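Csc2 (Thermofilum pendens, PDB 4TXD) probably binds RNA as the Cas7-family subunit of a type I-D CRISPR system and carries a bound zinc ion. Local coordinates at residues R22-E27 with L332-H337; T78-S83 with E301-G306; L106-E111 with T258-A263; L135-V140 with K357-V362; T205-T210 with A228-V233. All coordinates share one frame; numbering follows the deposited sequence.

Contact 1 (R22-E27 with L332-H337); sequences RDVLAE and LAAVDH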
# COMPACT_ATOMS: atom_id res chain seq x y z
N ARG A 22 -12.14 -9.37 20.69
CA ARG A 22 -12.04 -8.13 19.92
C ARG A 22 -12.45 -8.32 18.46
O ARG A 22 -12.14 -9.34 17.85
CB ARG A 22 -10.61 -7.58 20.00
CG ARG A 22 -10.43 -6.28 19.25
CD ARG A 22 -9.15 -5.56 19.65
NE ARG A 22 -9.15 -4.18 19.18
CZ ARG A 22 -9.73 -3.18 19.82
NH1 ARG A 22 -10.36 -3.39 20.96
NH2 ARG A 22 -9.68 -1.95 19.32
N ASP A 23 -13.13 -7.32 17.91
CA ASP A 23 -13.62 -7.39 16.55
C ASP A 23 -13.47 -6.07 15.79
O ASP A 23 -14.44 -5.38 15.60
CB ASP A 23 -15.07 -7.83 16.57
CG ASP A 23 -15.62 -8.11 15.20
OD1 ASP A 23 -16.79 -8.48 15.08
OD2 ASP A 23 -14.89 -7.96 14.23
N VAL A 24 -12.27 -5.72 15.36
CA VAL A 24 -11.96 -4.39 14.81
C VAL A 24 -12.87 -4.01 13.63
O VAL A 24 -13.23 -2.84 13.49
CB VAL A 24 -10.48 -4.30 14.36
CG1 VAL A 24 -10.19 -2.94 13.76
CG2 VAL A 24 -9.55 -4.56 15.53
N LEU A 25 -13.26 -4.96 12.83
CA LEU A 25 -14.19 -4.65 11.77
C LEU A 25 -15.49 -4.12 12.33
O LEU A 25 -16.06 -3.21 11.81
CB LEU A 25 -14.45 -5.86 10.91
CG LEU A 25 -13.34 -6.35 9.99
CD1 LEU A 25 -13.85 -7.37 9.02
CD2 LEU A 25 -12.68 -5.21 9.26
N ALA A 26 -15.98 -4.73 13.40
CA ALA A 26 -17.24 -4.28 13.98
C ALA A 26 -17.09 -2.91 14.63
O ALA A 26 -18.02 -2.11 14.62
CB ALA A 26 -17.74 -5.30 14.99
N GLU A 27 -15.91 -2.67 15.21
CA GLU A 27 -15.61 -1.38 15.83
C GLU A 27 -15.66 -0.26 14.80
O GLU A 27 -16.17 0.83 15.07
CB GLU A 27 -14.23 -1.42 16.50
CG GLU A 27 -14.12 -2.52 17.55
CD GLU A 27 -12.88 -2.39 18.42
OE1 GLU A 27 -12.61 -3.32 19.20
OE2 GLU A 27 -12.19 -1.35 18.32
N LEU A 332 -7.19 4.56 13.44
CA LEU A 332 -5.90 4.77 14.09
C LEU A 332 -5.88 4.30 15.55
O LEU A 332 -4.85 3.85 16.06
CB LEU A 332 -5.51 6.25 14.03
CG LEU A 332 -5.18 6.83 12.64
CD1 LEU A 332 -5.03 8.35 12.68
CD2 LEU A 332 -3.92 6.20 12.08
N ALA A 333 -7.02 4.42 16.22
CA ALA A 333 -7.10 4.09 17.64
C ALA A 333 -7.37 2.61 17.87
O ALA A 333 -6.93 2.04 18.87
CB ALA A 333 -8.17 4.94 18.32
N ALA A 334 -8.09 1.98 16.95
CA ALA A 334 -8.52 0.59 17.12
C ALA A 334 -7.41 -0.41 16.84
O ALA A 334 -7.56 -1.61 17.05
CB ALA A 334 -9.72 0.30 16.21
N VAL A 335 -6.28 0.10 16.35
CA VAL A 335 -5.15 -0.75 16.02
C VAL A 335 -3.94 -0.29 16.79
O VAL A 335 -3.54 0.88 16.71
CB VAL A 335 -4.82 -0.71 14.51
CG1 VAL A 335 -3.53 -1.47 14.23
CG2 VAL A 335 -5.97 -1.27 13.70
N ASP A 336 -3.35 -1.20 17.54
CA ASP A 336 -2.13 -0.90 18.27
C ASP A 336 -1.04 -1.84 17.80
O ASP A 336 -0.98 -3.00 18.22
CB ASP A 336 -2.37 -1.03 19.79
CG ASP A 336 -1.12 -0.80 20.61
OD1 ASP A 336 -0.08 -0.35 20.07
OD2 ASP A 336 -1.19 -1.06 21.83
N HIS A 337 -0.19 -1.33 16.91
CA HIS A 337 0.84 -2.17 16.30
C HIS A 337 1.98 -2.41 17.27
O HIS A 337 2.91 -3.15 16.96
CB HIS A 337 1.36 -1.54 15.00
CG HIS A 337 2.28 -0.37 15.21
ND1 HIS A 337 1.82 0.91 15.40
CD2 HIS A 337 3.63 -0.30 15.27
CE1 HIS A 337 2.84 1.73 15.56
NE2 HIS A 337 3.96 1.02 15.49

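Contact 2 (T78-S83 with E301-G306); sequences TTLEYS and ENAGKG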
# COMPACT_ATOMS: atom_id res chain seq x y z
N THR A 78 0.13 15.26 -14.81
CA THR A 78 -0.79 14.59 -15.72
C THR A 78 -2.03 15.47 -15.92
O THR A 78 -2.29 16.36 -15.14
CB THR A 78 -1.21 13.20 -15.18
OG1 THR A 78 -1.84 12.46 -16.22
CG2 THR A 78 -2.17 13.33 -13.97
N THR A 79 -2.78 15.20 -16.98
CA THR A 79 -3.92 16.06 -17.31
C THR A 79 -5.25 15.55 -16.78
O THR A 79 -5.62 14.41 -17.01
CB THR A 79 -4.05 16.23 -18.84
OG1 THR A 79 -2.85 16.83 -19.34
CG2 THR A 79 -5.26 17.11 -19.21
N LEU A 80 -5.99 16.42 -16.12
CA LEU A 80 -7.35 16.15 -15.77
C LEU A 80 -8.26 16.87 -16.75
O LEU A 80 -8.18 18.03 -16.87
CB LEU A 80 -7.67 16.72 -14.40
CG LEU A 80 -7.22 16.10 -13.11
CD1 LEU A 80 -7.76 16.93 -11.97
CD2 LEU A 80 -7.71 14.68 -13.02
N GLU A 81 -9.10 16.12 -17.43
CA GLU A 81 -10.14 16.69 -18.27
C GLU A 81 -11.42 16.78 -17.47
O GLU A 81 -11.82 15.81 -16.82
CB GLU A 81 -10.35 15.86 -19.54
CG GLU A 81 -10.04 16.62 -20.81
CD GLU A 81 -8.89 16.02 -21.58
OE1 GLU A 81 -8.86 14.78 -21.71
OE2 GLU A 81 -8.02 16.79 -22.04
N TYR A 82 -12.05 17.94 -17.50
CA TYR A 82 -13.28 18.16 -16.75
C TYR A 82 -14.19 19.13 -17.50
O TYR A 82 -13.87 19.53 -18.63
CB TYR A 82 -12.97 18.66 -15.34
CG TYR A 82 -12.31 20.03 -15.26
CD1 TYR A 82 -10.97 20.20 -15.58
CD2 TYR A 82 -13.03 21.13 -14.83
CE1 TYR A 82 -10.36 21.44 -15.50
CE2 TYR A 82 -12.43 22.38 -14.73
CZ TYR A 82 -11.10 22.54 -15.07
OH TYR A 82 -10.51 23.79 -14.97
N SER A 83 -15.31 19.50 -16.89
CA SER A 83 -16.35 20.26 -17.59
C SER A 83 -15.85 21.62 -18.06
O SER A 83 -16.15 22.06 -19.17
CB SER A 83 -17.58 20.45 -16.69
OG SER A 83 -17.25 21.25 -15.57
N GLU A 301 -13.92 15.16 -11.24
CA GLU A 301 -15.12 15.68 -10.63
C GLU A 301 -14.88 16.84 -9.71
O GLU A 301 -15.76 17.56 -9.42
CB GLU A 301 -15.68 14.61 -9.72
CG GLU A 301 -16.79 13.79 -10.26
CD GLU A 301 -17.33 12.88 -9.19
OE1 GLU A 301 -17.87 13.40 -8.22
OE2 GLU A 301 -17.18 11.69 -9.30
N ASN A 302 -13.67 16.91 -9.19
CA ASN A 302 -13.30 17.88 -8.19
C ASN A 302 -12.20 18.87 -8.63
O ASN A 302 -11.66 19.55 -7.85
CB ASN A 302 -12.88 17.17 -6.92
CG ASN A 302 -14.03 16.60 -6.16
OD1 ASN A 302 -14.73 17.30 -5.50
ND2 ASN A 302 -14.23 15.30 -6.26
N ALA A 303 -11.95 18.91 -9.92
CA ALA A 303 -10.97 19.79 -10.50
C ALA A 303 -11.09 21.22 -10.03
O ALA A 303 -12.11 21.81 -10.11
CB ALA A 303 -11.04 19.74 -11.99
N GLY A 304 -9.99 21.77 -9.57
CA GLY A 304 -9.95 23.17 -9.18
C GLY A 304 -10.34 23.43 -7.74
O GLY A 304 -10.20 24.56 -7.24
N LYS A 305 -10.82 22.41 -7.04
CA LYS A 305 -11.29 22.57 -5.69
C LYS A 305 -10.28 22.26 -4.61
O LYS A 305 -9.43 21.45 -4.80
CB LYS A 305 -12.54 21.74 -5.46
CG LYS A 305 -13.65 21.93 -6.45
CD LYS A 305 -13.87 23.38 -6.77
CE LYS A 305 -15.00 23.56 -7.77
NZ LYS A 305 -15.24 24.97 -8.11
N GLY A 306 -10.41 22.93 -3.48
CA GLY A 306 -9.50 22.77 -2.37
C GLY A 306 -9.89 21.72 -1.36
O GLY A 306 -10.91 21.14 -1.47

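Contact 3 (L106-E111 with T258-A263); sequences LQLLRE and TLYSLA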
# COMPACT_ATOMS: atom_id res chain seq x y z
N LEU A 106 6.48 -1.92 6.75
CA LEU A 106 7.72 -2.46 7.21
C LEU A 106 8.19 -1.78 8.51
O LEU A 106 8.70 -2.42 9.40
CB LEU A 106 8.77 -2.36 6.13
CG LEU A 106 10.15 -2.80 6.53
CD1 LEU A 106 10.13 -4.12 7.27
CD2 LEU A 106 11.13 -2.82 5.39
N GLN A 107 7.99 -0.48 8.59
CA GLN A 107 8.42 0.26 9.78
C GLN A 107 7.52 -0.13 10.95
O GLN A 107 7.99 -0.28 12.08
CB GLN A 107 8.41 1.77 9.53
CG GLN A 107 9.08 2.61 10.63
CD GLN A 107 10.52 2.20 10.92
OE1 GLN A 107 11.27 1.80 10.02
NE2 GLN A 107 10.91 2.29 12.19
N LEU A 108 6.23 -0.31 10.68
CA LEU A 108 5.29 -0.73 11.70
C LEU A 108 5.66 -2.13 12.19
O LEU A 108 5.58 -2.41 13.38
CB LEU A 108 3.85 -0.69 11.18
CG LEU A 108 3.32 0.73 10.86
CD1 LEU A 108 1.96 0.65 10.22
CD2 LEU A 108 3.25 1.57 12.14
N LEU A 109 6.07 -3.01 11.26
CA LEU A 109 6.52 -4.36 11.62
C LEU A 109 7.76 -4.32 12.50
O LEU A 109 7.90 -5.13 13.43
CB LEU A 109 6.82 -5.20 10.37
CG LEU A 109 5.58 -5.67 9.61
CD1 LEU A 109 5.97 -6.18 8.21
CD2 LEU A 109 4.86 -6.74 10.42
N ARG A 110 8.67 -3.41 12.19
CA ARG A 110 9.86 -3.25 13.01
C ARG A 110 9.49 -2.76 14.41
O ARG A 110 10.07 -3.22 15.40
CB ARG A 110 10.83 -2.29 12.35
CG ARG A 110 11.62 -2.92 11.23
CD ARG A 110 12.32 -1.86 10.41
NE ARG A 110 13.13 -2.43 9.35
CZ ARG A 110 13.52 -1.76 8.27
NH1 ARG A 110 13.16 -0.49 8.11
NH2 ARG A 110 14.27 -2.35 7.34
N GLU A 111 8.52 -1.86 14.50
CA GLU A 111 8.09 -1.36 15.80
C GLU A 111 7.32 -2.42 16.58
O GLU A 111 7.36 -2.45 17.82
CB GLU A 111 7.25 -0.09 15.64
CG GLU A 111 8.12 1.10 15.22
CD GLU A 111 7.33 2.38 15.01
OE1 GLU A 111 6.10 2.41 15.29
OE2 GLU A 111 7.95 3.36 14.57
N THR A 258 -3.34 -3.11 6.17
CA THR A 258 -3.07 -2.34 4.96
C THR A 258 -3.71 -0.95 5.10
O THR A 258 -3.05 0.06 4.87
CB THR A 258 -3.59 -3.08 3.71
OG1 THR A 258 -2.81 -4.27 3.55
CG2 THR A 258 -3.43 -2.23 2.44
N LEU A 259 -4.97 -0.91 5.52
CA LEU A 259 -5.65 0.37 5.78
C LEU A 259 -4.85 1.21 6.77
O LEU A 259 -4.66 2.40 6.59
CB LEU A 259 -7.07 0.14 6.32
CG LEU A 259 -8.05 -0.53 5.35
CD1 LEU A 259 -9.41 -0.71 6.02
CD2 LEU A 259 -8.19 0.27 4.08
N TYR A 260 -4.35 0.56 7.81
CA TYR A 260 -3.60 1.23 8.87
C TYR A 260 -2.23 1.73 8.41
O TYR A 260 -1.77 2.79 8.85
CB TYR A 260 -3.45 0.28 10.06
CG TYR A 260 -2.76 0.84 11.28
CD1 TYR A 260 -3.45 1.67 12.18
CD2 TYR A 260 -1.44 0.52 11.57
CE1 TYR A 260 -2.83 2.16 13.31
CE2 TYR A 260 -0.82 1.00 12.71
CZ TYR A 260 -1.51 1.82 13.57
OH TYR A 260 -0.88 2.30 14.70
N SER A 261 -1.58 0.98 7.53
CA SER A 261 -0.29 1.43 7.01
C SER A 261 -0.49 2.71 6.19
O SER A 261 0.32 3.63 6.26
CB SER A 261 0.35 0.34 6.14
OG SER A 261 0.75 -0.78 6.94
N LEU A 262 -1.56 2.74 5.41
CA LEU A 262 -1.93 3.92 4.62
C LEU A 262 -2.20 5.12 5.53
O LEU A 262 -1.66 6.20 5.34
CB LEU A 262 -3.16 3.60 3.79
CG LEU A 262 -3.32 4.01 2.33
CD1 LEU A 262 -2.00 4.06 1.61
CD2 LEU A 262 -4.25 3.01 1.68
N ALA A 263 -3.04 4.89 6.53
CA ALA A 263 -3.50 5.93 7.45
C ALA A 263 -2.37 6.51 8.28
O ALA A 263 -2.48 7.64 8.78
CB ALA A 263 -4.59 5.37 8.36

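Contact 4 (L135-V140 with K357-V362); sequences LGFKKV and KMVKWV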
# COMPACT_ATOMS: atom_id res chain seq x y z
N LEU A 135 9.80 -24.28 6.25
CA LEU A 135 9.23 -24.16 4.92
C LEU A 135 10.29 -23.87 3.88
O LEU A 135 9.98 -23.65 2.74
CB LEU A 135 8.20 -23.06 4.89
CG LEU A 135 6.91 -23.31 5.62
CD1 LEU A 135 6.14 -22.03 5.77
CD2 LEU A 135 6.09 -24.34 4.90
N GLY A 136 11.52 -23.86 4.31
CA GLY A 136 12.63 -23.71 3.39
C GLY A 136 13.24 -22.32 3.31
O GLY A 136 14.27 -22.14 2.67
N PHE A 137 12.62 -21.35 3.95
CA PHE A 137 13.12 -20.00 3.87
C PHE A 137 14.48 -19.81 4.54
O PHE A 137 14.76 -20.40 5.53
CB PHE A 137 12.09 -19.02 4.40
CG PHE A 137 10.87 -18.91 3.56
CD1 PHE A 137 10.83 -18.08 2.48
CD2 PHE A 137 9.77 -19.64 3.85
CE1 PHE A 137 9.73 -18.00 1.70
CE2 PHE A 137 8.66 -19.55 3.09
CZ PHE A 137 8.63 -18.72 2.01
N LYS A 138 15.30 -18.96 3.96
CA LYS A 138 16.69 -18.81 4.37
C LYS A 138 16.91 -17.63 5.31
O LYS A 138 17.78 -17.68 6.17
CB LYS A 138 17.59 -18.67 3.14
CG LYS A 138 17.73 -19.96 2.35
CD LYS A 138 18.72 -19.80 1.21
CE LYS A 138 18.87 -21.09 0.43
NZ LYS A 138 19.76 -20.91 -0.74
N LYS A 139 16.15 -16.57 5.14
CA LYS A 139 16.32 -15.42 6.00
C LYS A 139 15.60 -15.61 7.32
O LYS A 139 14.60 -15.01 7.57
CB LYS A 139 15.84 -14.18 5.30
CG LYS A 139 16.89 -13.62 4.37
CD LYS A 139 17.04 -14.37 3.06
CE LYS A 139 18.05 -13.72 2.14
NZ LYS A 139 17.49 -12.61 1.35
N VAL A 140 16.12 -16.49 8.15
CA VAL A 140 15.43 -16.86 9.35
C VAL A 140 16.22 -16.63 10.63
O VAL A 140 16.20 -17.45 11.50
CB VAL A 140 14.94 -18.30 9.26
CG1 VAL A 140 13.90 -18.41 8.17
CG2 VAL A 140 16.08 -19.22 8.96
N LYS A 357 1.14 -21.87 2.09
CA LYS A 357 0.34 -22.17 0.94
C LYS A 357 1.09 -21.91 -0.37
O LYS A 357 0.93 -22.61 -1.32
CB LYS A 357 -0.98 -21.42 0.98
CG LYS A 357 -2.09 -22.13 1.73
CD LYS A 357 -1.74 -22.39 3.16
CE LYS A 357 -2.88 -23.03 3.94
NZ LYS A 357 -2.51 -23.12 5.35
N MET A 358 1.92 -20.89 -0.38
CA MET A 358 2.70 -20.58 -1.55
C MET A 358 3.70 -21.69 -1.83
O MET A 358 3.80 -22.16 -2.90
CB MET A 358 3.43 -19.27 -1.39
CG MET A 358 4.49 -19.02 -2.44
SD MET A 358 5.35 -17.47 -2.20
CE MET A 358 6.44 -17.88 -0.90
N VAL A 359 4.44 -22.05 -0.82
CA VAL A 359 5.41 -23.12 -0.92
C VAL A 359 4.76 -24.44 -1.35
O VAL A 359 5.24 -25.10 -2.21
CB VAL A 359 6.19 -23.26 0.40
CG1 VAL A 359 7.02 -24.51 0.40
CG2 VAL A 359 7.04 -22.05 0.64
N LYS A 360 3.65 -24.78 -0.75
CA LYS A 360 2.90 -25.95 -1.16
C LYS A 360 2.48 -25.88 -2.63
O LYS A 360 2.58 -26.84 -3.33
CB LYS A 360 1.69 -26.16 -0.29
CG LYS A 360 0.95 -27.44 -0.58
CD LYS A 360 -0.37 -27.49 0.16
CE LYS A 360 -1.29 -28.59 -0.31
NZ LYS A 360 -1.64 -29.48 0.82
N TRP A 361 2.02 -24.72 -3.06
CA TRP A 361 1.62 -24.54 -4.45
C TRP A 361 2.79 -24.77 -5.41
O TRP A 361 2.63 -25.42 -6.46
CB TRP A 361 1.05 -23.13 -4.66
CG TRP A 361 0.67 -22.83 -6.10
CD1 TRP A 361 -0.51 -23.13 -6.73
CD2 TRP A 361 1.47 -22.13 -7.07
NE1 TRP A 361 -0.48 -22.69 -8.04
CE2 TRP A 361 0.72 -22.06 -8.27
CE3 TRP A 361 2.76 -21.57 -7.04
CZ2 TRP A 361 1.22 -21.46 -9.44
CZ3 TRP A 361 3.25 -20.95 -8.20
CH2 TRP A 361 2.47 -20.90 -9.38
N VAL A 362 3.96 -24.23 -5.06
CA VAL A 362 5.16 -24.38 -5.87
C VAL A 362 5.50 -25.86 -6.01
O VAL A 362 5.77 -26.35 -7.11
CB VAL A 362 6.37 -23.60 -5.25
CG1 VAL A 362 7.70 -24.08 -5.86
CG2 VAL A 362 6.20 -22.10 -5.44

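Contact 5 (T205-T210 with A228-V233); sequences TQRRIT and ALFSEV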
# COMPACT_ATOMS: atom_id res chain seq x y z
N THR A 205 -6.03 17.82 -7.12
CA THR A 205 -7.19 18.47 -7.71
C THR A 205 -6.91 19.89 -8.17
O THR A 205 -7.70 20.51 -8.81
CB THR A 205 -8.36 18.55 -6.73
OG1 THR A 205 -7.94 19.23 -5.58
CG2 THR A 205 -8.82 17.21 -6.35
N GLN A 206 -5.74 20.38 -7.81
CA GLN A 206 -5.31 21.72 -8.20
C GLN A 206 -3.85 21.68 -8.62
O GLN A 206 -3.07 20.85 -8.13
CB GLN A 206 -5.47 22.72 -7.04
CG GLN A 206 -6.89 22.87 -6.51
CD GLN A 206 -6.92 23.57 -5.17
OE1 GLN A 206 -6.27 23.13 -4.21
NE2 GLN A 206 -7.67 24.66 -5.09
N ARG A 207 -3.51 22.59 -9.53
CA ARG A 207 -2.14 22.75 -9.99
C ARG A 207 -1.42 23.74 -9.08
O ARG A 207 -1.30 24.92 -9.42
CB ARG A 207 -2.13 23.25 -11.44
CG ARG A 207 -0.75 23.34 -12.09
CD ARG A 207 -0.88 23.82 -13.56
NE ARG A 207 0.30 23.51 -14.38
CZ ARG A 207 1.44 24.19 -14.32
NH1 ARG A 207 1.55 25.20 -13.46
NH2 ARG A 207 2.46 23.87 -15.09
N ARG A 208 -0.97 23.27 -7.93
CA ARG A 208 -0.36 24.18 -6.97
C ARG A 208 1.10 23.80 -6.82
O ARG A 208 1.48 23.04 -5.92
CB ARG A 208 -1.10 24.15 -5.62
CG ARG A 208 -2.47 24.86 -5.68
CD ARG A 208 -3.36 24.53 -4.49
NE ARG A 208 -2.75 24.90 -3.21
CZ ARG A 208 -3.32 24.69 -2.02
NH1 ARG A 208 -4.53 24.12 -1.95
NH2 ARG A 208 -2.69 25.05 -0.91
N ILE A 209 1.90 24.26 -7.78
CA ILE A 209 3.32 23.92 -7.82
C ILE A 209 4.18 25.16 -7.99
O ILE A 209 3.73 26.20 -8.51
CB ILE A 209 3.64 22.91 -8.95
CG1 ILE A 209 3.48 23.56 -10.34
CG2 ILE A 209 2.79 21.64 -8.81
CD1 ILE A 209 4.08 22.73 -11.49
N THR A 210 5.41 25.07 -7.52
CA THR A 210 6.34 26.18 -7.66
C THR A 210 6.62 26.43 -9.15
O THR A 210 6.94 25.49 -9.89
CB THR A 210 7.66 25.91 -6.93
OG1 THR A 210 7.40 25.71 -5.53
CG2 THR A 210 8.59 27.12 -7.09
N ALA A 228 8.35 23.49 -18.98
CA ALA A 228 7.57 22.27 -19.15
C ALA A 228 8.33 21.00 -18.76
O ALA A 228 7.83 19.88 -18.93
CB ALA A 228 7.06 22.16 -20.59
N LEU A 229 9.52 21.16 -18.21
CA LEU A 229 10.26 20.02 -17.71
C LEU A 229 9.88 19.71 -16.27
O LEU A 229 10.09 20.51 -15.40
CB LEU A 229 11.76 20.23 -17.82
CG LEU A 229 12.65 19.18 -17.21
CD1 LEU A 229 12.40 17.83 -17.81
CD2 LEU A 229 14.11 19.56 -17.26
N PHE A 230 9.30 18.55 -16.06
CA PHE A 230 8.77 18.21 -14.74
C PHE A 230 9.53 17.07 -14.09
O PHE A 230 8.98 16.30 -13.31
CB PHE A 230 7.27 17.87 -14.85
CG PHE A 230 6.43 19.02 -15.35
CD1 PHE A 230 6.41 20.23 -14.66
CD2 PHE A 230 5.68 18.90 -16.51
CE1 PHE A 230 5.65 21.30 -15.12
CE2 PHE A 230 4.91 19.97 -16.96
CZ PHE A 230 4.90 21.17 -16.27
N SER A 231 10.82 16.96 -14.41
CA SER A 231 11.69 15.99 -13.74
C SER A 231 11.64 16.18 -12.21
O SER A 231 11.74 15.23 -11.44
CB SER A 231 13.12 16.13 -14.25
OG SER A 231 13.52 17.48 -14.14
N GLU A 232 11.45 17.42 -11.79
CA GLU A 232 11.27 17.74 -10.39
C GLU A 232 10.12 18.74 -10.21
O GLU A 232 10.02 19.68 -10.91
CB GLU A 232 12.55 18.26 -9.74
CG GLU A 232 12.36 18.68 -8.32
CD GLU A 232 13.65 18.83 -7.53
OE1 GLU A 232 14.63 18.19 -7.82
OE2 GLU A 232 13.65 19.61 -6.59
N VAL A 233 9.26 18.46 -9.26
CA VAL A 233 8.10 19.27 -8.99
C VAL A 233 7.96 19.55 -7.51
O VAL A 233 8.06 18.68 -6.74
CB VAL A 233 6.82 18.58 -9.47
CG1 VAL A 233 5.62 19.40 -9.14
CG2 VAL A 233 6.88 18.32 -10.95

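Contact 1 (R22-E27 with L332-H337)
Val-24 and Ala-334 pack where the N-terminal helix 24-27 meets the last residues of helix 328-334. The enclosed part is apolar: Val-24 is buried against Ala-334, its CG1 4.1 Å from Ala-334 CB, and Leu-25 faces Val-256 of helix 252-263. With CG1 anti to the backbone N (chi1 179°), Val-24 sets its other methyl, CG2, beside Ala-334 O. Asp-23, at the N-cap, is in a salt bridge with Arg-34. The solvent side is polar: Arg-22 is exposed and poorly ordered, Glu-27 partly exposed. The extended Arg-22 chain still brings the guanidinium edge to the Ala-334 carbonyl. There NH2 donates to Ala-334 O over 3.1 Å, with an N-H...O angle of 158° and the donor tilted 26° from the carbonyl plane. The Glu-27 carboxylate carbon CD lies over one face of that guanidinium, offset toward the rim, and OE2 lies 3.6 Å from Ala-334 CB. The salt bridge between Arg-22 NH2 and Glu-27 OE2 measures 2.8 Å.

Contact 2 (T78-S83 with E301-G306)
A chi1 of 65° sets CG of Tyr-82 between its backbone N and carbonyl carbon, setting the ring out from strand 77-82 so that one face receives the methyl of Ala-303. This is a CH-pi contact between an outermost strand of the seven-stranded antiparallel sheet and the type II beta turn from Asn-302 to Lys-305, which links helices 295-301 and 307-321. Ala-303 CB stands 3.6 Å from the centroid of the Tyr-82 ring, 15° off the ring normal, and is displaced toward the CG end. Leu-80, two residues back on the same side of the strand, adds a looser apolar touch, its CD1 lying 4.3 Å from Ala-303 CB; Tyr-296 and Ala-299 of helix 295-301 also pack on Leu-80. Replacing Tyr-82 by a serine would probably leave the Ala-303 methyl without its aromatic cover and open a gap between strand and turn. The turn is closed by a 3.1 Å bond from Lys-305 N to Asn-302 O. Gly-304 follows Ala-303 with a positive phi of 88°, where a side chain would press on the carbonyl before it. The shortest approach between strand and turn is Tyr-82 CG to Ala-303 CB, 3.5 Å.

Contact 3 (L106-E111 with T258-A263)
This is a buried helix-to-helix contact in which a single leucine, Leu-108 of helix 94-115, reaches across to Tyr-260 and Ser-261 of helix 252-263 deep in the protein. The nearest CA atoms, of Leu-108 and Ser-261, are 7.6 Å apart, and the leucine methyls bridge the distance. Leu-108 CD1 does most of the touching: it sits 3.7 Å from Tyr-260 CD2 and equally near CE2 of that ring, approaching obliquely. The second methyl, CD2, grazes Tyr-260 CE2 at 4.1 Å. On its other flank CD1 lies 3.8 Å from Ser-261 OG, a van der Waals approach, since that hydroxyl is hydrogen-bonded to Ala-257 O one turn back in its own helix. Tyr-260 holds CG opposite its backbone N (chi1 -177°), which swings the ring out beside the helix until its CD2 and CE2 atoms meet the leucine. The far end of the ring is tied as well, because OH is hydrogen-bonded to His-337 ND1, and the other imidazole nitrogen, NE2, is bonded to Glu-111 of helix 94-115. This polar bridge probably helps hold the tyrosine beside the apolar contact. Around it, Phe-344 of helix 343-365 and Thr-264 pack on Leu-108, Val-335 lies against Tyr-260, and Met-105 of helix 94-115 touches Ser-261.

Contact 4 (L135-V140 with K357-V362)
The carbonyl oxygen of Leu-135 lies 3.9 Å from Val-359 CG1 in helix 343-365 and accepts a hydrogen bond from Asn-183 ND2. It lies just past helix 118-134, where Gly-136, with a phi of 101°, completes a Schellman motif. The end of the Phe-137 side chain reaches helix 343-365. Met-358 is extended through chi2 and bends at chi3 (77°), bringing its CE methyl to the ring edge, near the ring plane and 3.7 Å from Phe-137 CZ. Val-359 CG2 approaches the same ring obliquely, 3.9 Å from Phe-137 CE2. An alanine in place of Phe-137 would probably leave Met-358 CE and Val-359 CG2 without their common partner and open a gap beside the helix. The Phe-137 side chain is about 6 Å from that of Asp-165, a zinc ligand, and its ring also meets Phe-167. Met-358 also touches Ile-193 of strand 191-193, so the contact lies between the end of helix 118-134, helix 343-365 and that strand.

Contact 5 (T205-T210 with A228-V233)
Arg-207 and Phe-230 cross at about a right angle, their guanidinium and ring planes 71° apart, so the two flat groups are not stacked. The arginine reaches the ring with one nitrogen: NH2 comes obliquely to within 3.8 Å of Phe-230 CZ. An extended chain from CG to NE carries it there, and the same NH2 forms a salt bridge with Glu-88 of strand 85-92, which probably helps hold the guanidinium in place. Ile-209 touches both groups. Its CD1 methyl lies over one face of the Arg-207 guanidinium, toward the rim, and also approaches the Phe-230 ring obliquely, 4.2 Å from CE1. CG1 of Ile-209 stands between the backbone N and the carbonyl carbon (chi1 68°), a torsion that sends CD1 toward Phe-230 while CG2 points to Val-233. There the packing is closest, with Ile-209 CG2 3.6 Å from Val-233 CG1, the two side chains meeting at a slant. Met-77 of strand 77-82 touches Arg-207, Ile-209 and Phe-230, and Pro-90 of strand 85-92 touches Ile-209. Backbone bonds join Thr-210 to His-234 and Arg-208 to Glu-236. The contact thus joins the loop leaving strand 197-204 of the seven-stranded antiparallel sheet to the start of strand 232-235, an outermost strand of the smaller three-stranded antiparallel sheet.

In the fold
From the N terminus, contact 1 closes the widest loop, joining helix 24-27 to helix 328-334 and enclosing contacts 2, 3 and 5. Contact 2 ties edge strand 77-82 to the turn before helix 307-321; contacts 3 and 5 lie within its span. Contact 3 joins helices 94-115 and 252-263 and encloses contact 5, which joins the loop after strand 197-204 to strand 232-235 of the smaller sheet. Contact 4 begins inside the first three loops and ends in helix 343-365 beyond them, so it crosses each, and it encloses contact 5. Contacts 1 and 3 touch through His-337, and contacts 2 and 5 through Gly-304, Lys-305 and Thr-205. Contacts 2 and 4 lie on opposite sides of the chain's centre.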